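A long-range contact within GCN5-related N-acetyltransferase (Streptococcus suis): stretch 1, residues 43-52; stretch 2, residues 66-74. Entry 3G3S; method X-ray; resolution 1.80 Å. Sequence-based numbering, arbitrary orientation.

Stretch 1 (43-52) ALALYGRQSF
Stretch 2, residues 66-74: KICEGKNII

Two segments distant in sequence often join by a simple plan: apolar side chains fill the space where the backbones stand apart, and backbone hydrogen bonds take over where they converge. The contact between residues 43-52 and 66-74 of this GCN5-related N-acetyltransferase illustrates it, burying 476 Å² summed over both sides.

At the apolar centre, strand 43-48 runs extended (Leu 44 at phi/psi -135/121, Leu 46 at -116/122), and its alternation sends Leu 44 and Leu 46 toward the second stretch while Tyr 47 points away. The backbones here are far apart, with CA of Leu 44 8.9 Å from CA of Ile 67 and CA of Leu 46 8.1 Å from CA of Cys 68, so the side chains must span the gap. Both leucines do so with chi1 t and chi2 p. Ile 67, in the m,t rotamer, serves both: its CG2 lies 3.9 Å from Leu 44 CD2 and 3.9 Å from Leu 46 CD2. Leu 44 also packs against Cys 68 (chi1 m), its CD1 3.8 Å from Cys 68 SG and its CD2 4.0 Å from Cys 68 SG. Leu 46 turns its other methyl elsewhere, its CD1 3.6 Å from CD1 of Ile 73, whose chi1 and chi2 are both t.

Between Ile 67 and Ile 73 the second stretch reverses through a type II turn from Cys 68 to Lys 71. Gly 70 occupies the turn at 73/21, a positive phi that favours glycine. Lys 71 follows, extended at -123/151, and its m,t,t,p side chain folds back so that NZ donates a 2.9 Å hydrogen bond to O of Ile 67. On the way it crosses the ring of Phe 52 (chi1 m, chi2 80°): Lys 71 CD sits 4.0 Å from the centroid of the Phe 52 ring, 5° off the normal, a CH-pi contact over the face. The ammonium lies farther out, Lys 71 NZ being 6.0 Å from the Phe 52 ring centroid, at most a weak attraction. Aliphatic carbons of the lysine thus lie over the ring, while its charged end bonds to a backbone carbonyl.

Toward the polar edge the backbones close in. CA of Ser 51 is 5.0 Å from CA of Asn 72 (-77/82, chi1 t), whose CB lies 3.5 Å from Gln 50 O. Phe 52 (-141/159) pairs with Ile 73 (-128/143) in a parallel bridge. Their side chains share one face of the sheet, bringing Phe 52 CB within 3.7 Å of Ile 73 CG1. Phe 52 N donates to O of Asn 72 at 2.8 Å, with a bent N-H...O angle of 136°, and Phe 52 O accepts from N of Ile 74 at 2.8 Å, a straighter 166°. Two longer CA-H...O contacts accompany them, Ser 51 CA to Asn 72 O and Ile 73 CA to Phe 52 O, each 3.3 Å. At the polar edge a water accepts from Asn 72 N at 2.9 Å and donates a weak 3.4 Å bond to Gln 50 O.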

# COMPACT_ATOMS: atom_id res chain seq x y z
N ALA A 43 2.20 -14.24 14.69
CA ALA A 43 2.94 -13.18 14.04
C ALA A 43 3.24 -11.99 14.98
O ALA A 43 2.60 -11.77 16.01
CB ALA A 43 2.18 -12.68 12.78
N LEU A 44 4.25 -11.24 14.57
CA LEU A 44 4.79 -10.10 15.27
C LEU A 44 4.99 -8.97 14.28
O LEU A 44 5.66 -9.12 13.27
CB LEU A 44 6.15 -10.43 15.91
CG LEU A 44 6.97 -9.27 16.48
CD1 LEU A 44 6.32 -8.63 17.73
CD2 LEU A 44 8.38 -9.78 16.83
N ALA A 45 4.32 -7.85 14.53
CA ALA A 45 4.59 -6.64 13.80
C ALA A 45 5.55 -5.85 14.70
O ALA A 45 5.19 -5.40 15.81
CB ALA A 45 3.27 -5.87 13.51
N LEU A 46 6.78 -5.68 14.24
CA LEU A 46 7.82 -5.02 15.02
C LEU A 46 8.25 -3.75 14.34
O LEU A 46 8.67 -3.76 13.19
CB LEU A 46 9.01 -5.97 15.17
CG LEU A 46 10.22 -5.49 15.96
CD1 LEU A 46 9.88 -5.26 17.40
CD2 LEU A 46 11.40 -6.52 15.79
N TYR A 47 8.12 -2.65 15.07
CA TYR A 47 8.42 -1.34 14.54
C TYR A 47 9.23 -0.57 15.51
O TYR A 47 8.97 -0.63 16.69
CB TYR A 47 7.14 -0.57 14.29
CG TYR A 47 7.38 0.84 13.80
CD1 TYR A 47 7.48 1.11 12.45
CD2 TYR A 47 7.50 1.91 14.69
CE1 TYR A 47 7.70 2.41 11.99
CE2 TYR A 47 7.75 3.22 14.23
CZ TYR A 47 7.83 3.45 12.88
OH TYR A 47 8.02 4.73 12.39
N GLY A 48 10.21 0.18 15.00
CA GLY A 48 11.02 1.06 15.82
C GLY A 48 12.48 1.03 15.47
O GLY A 48 12.91 0.28 14.59
N ARG A 49 13.25 1.88 16.16
CA ARG A 49 14.70 1.98 15.96
C ARG A 49 15.38 2.25 17.31
O ARG A 49 16.34 1.57 17.68
CB ARG A 49 15.03 3.07 14.93
CG ARG A 49 16.36 2.85 14.22
CD ARG A 49 16.70 3.87 13.09
NE ARG A 49 17.19 5.16 13.61
CZ ARG A 49 18.46 5.42 13.88
N GLN A 50 14.88 3.24 18.03
CA GLN A 50 15.35 3.57 19.38
C GLN A 50 14.34 3.10 20.41
O GLN A 50 14.72 2.51 21.43
CB GLN A 50 15.55 5.07 19.49
CG GLN A 50 16.59 5.62 18.51
CD GLN A 50 16.78 7.11 18.64
OE1 GLN A 50 15.82 7.86 18.79
NE2 GLN A 50 18.03 7.55 18.59
N SER A 51 13.07 3.39 20.17
CA SER A 51 12.00 2.82 20.97
C SER A 51 11.20 1.94 19.99
O SER A 51 11.31 2.12 18.77
CB SER A 51 11.12 3.88 21.61
OG SER A 51 10.28 4.42 20.64
N PHE A 52 10.44 0.98 20.51
CA PHE A 52 9.74 0.01 19.69
C PHE A 52 8.37 -0.35 20.17
O PHE A 52 8.04 -0.20 21.36
CB PHE A 52 10.50 -1.34 19.73
CG PHE A 52 11.87 -1.31 19.13
CD1 PHE A 52 12.96 -0.81 19.85
CD2 PHE A 52 12.09 -1.83 17.87
CE1 PHE A 52 14.23 -0.80 19.29
CE2 PHE A 52 13.36 -1.81 17.31
CZ PHE A 52 14.42 -1.30 18.02
N LYS A 66 10.83 -13.65 22.14
CA LYS A 66 12.29 -13.56 22.22
C LYS A 66 12.88 -12.47 21.34
O LYS A 66 13.84 -11.80 21.73
CB LYS A 66 12.93 -14.89 21.87
CG LYS A 66 12.67 -15.93 22.94
CD LYS A 66 13.35 -17.24 22.62
CE LYS A 66 13.12 -18.24 23.75
NZ LYS A 66 14.06 -19.40 23.63
N ILE A 67 12.28 -12.29 20.16
CA ILE A 67 12.71 -11.27 19.22
C ILE A 67 12.56 -9.88 19.84
O ILE A 67 13.30 -8.96 19.51
CB ILE A 67 11.87 -11.30 17.90
CG1 ILE A 67 12.01 -12.63 17.16
CG2 ILE A 67 12.27 -10.17 16.96
CD1 ILE A 67 11.11 -12.73 15.96
N CYS A 68 11.61 -9.73 20.75
CA CYS A 68 11.39 -8.46 21.42
C CYS A 68 12.31 -8.20 22.60
O CYS A 68 12.35 -7.08 23.08
CB CYS A 68 9.95 -8.40 21.92
SG CYS A 68 8.76 -8.59 20.59
N GLU A 69 13.03 -9.21 23.05
CA GLU A 69 13.86 -9.07 24.25
C GLU A 69 15.04 -8.15 24.00
O GLU A 69 15.57 -8.11 22.91
CB GLU A 69 14.38 -10.42 24.71
CG GLU A 69 13.31 -11.30 25.26
CD GLU A 69 13.82 -12.69 25.60
OE1 GLU A 69 15.03 -12.88 25.55
OE2 GLU A 69 13.01 -13.59 25.87
N GLY A 70 15.43 -7.42 25.04
CA GLY A 70 16.55 -6.51 24.95
C GLY A 70 16.32 -5.24 24.14
O GLY A 70 17.28 -4.61 23.68
N LYS A 71 15.05 -4.88 23.97
CA LYS A 71 14.68 -3.66 23.25
C LYS A 71 13.84 -2.76 24.12
O LYS A 71 13.10 -3.22 24.99
CB LYS A 71 13.90 -4.00 21.98
CG LYS A 71 14.68 -4.76 20.96
CD LYS A 71 13.79 -5.07 19.77
CE LYS A 71 14.57 -5.62 18.64
NZ LYS A 71 15.24 -6.92 19.00
N ASN A 72 13.94 -1.45 23.88
CA ASN A 72 13.12 -0.48 24.56
C ASN A 72 11.74 -0.57 23.89
O ASN A 72 11.42 0.25 23.02
CB ASN A 72 13.75 0.90 24.39
CG ASN A 72 12.94 1.98 25.05
OD1 ASN A 72 12.17 1.72 25.98
ND2 ASN A 72 13.10 3.23 24.55
N ILE A 73 10.94 -1.54 24.31
CA ILE A 73 9.72 -1.94 23.58
C ILE A 73 8.44 -2.00 24.36
O ILE A 73 8.45 -2.33 25.56
CB ILE A 73 9.96 -3.38 22.95
CG1 ILE A 73 8.88 -3.76 21.95
CG2 ILE A 73 10.03 -4.44 24.03
CD1 ILE A 73 9.30 -4.77 20.93
N ILE A 74 7.33 -1.60 23.71
CA ILE A 74 5.99 -1.80 24.25
C ILE A 74 5.41 -3.04 23.52
O ILE A 74 5.30 -3.04 22.28
CB ILE A 74 5.03 -0.54 24.11
CG1 ILE A 74 5.63 0.68 24.84
CG2 ILE A 74 3.60 -0.89 24.62
CD1 ILE A 74 4.83 2.02 24.62
O HOH W 1 16.13 -0.43 22.27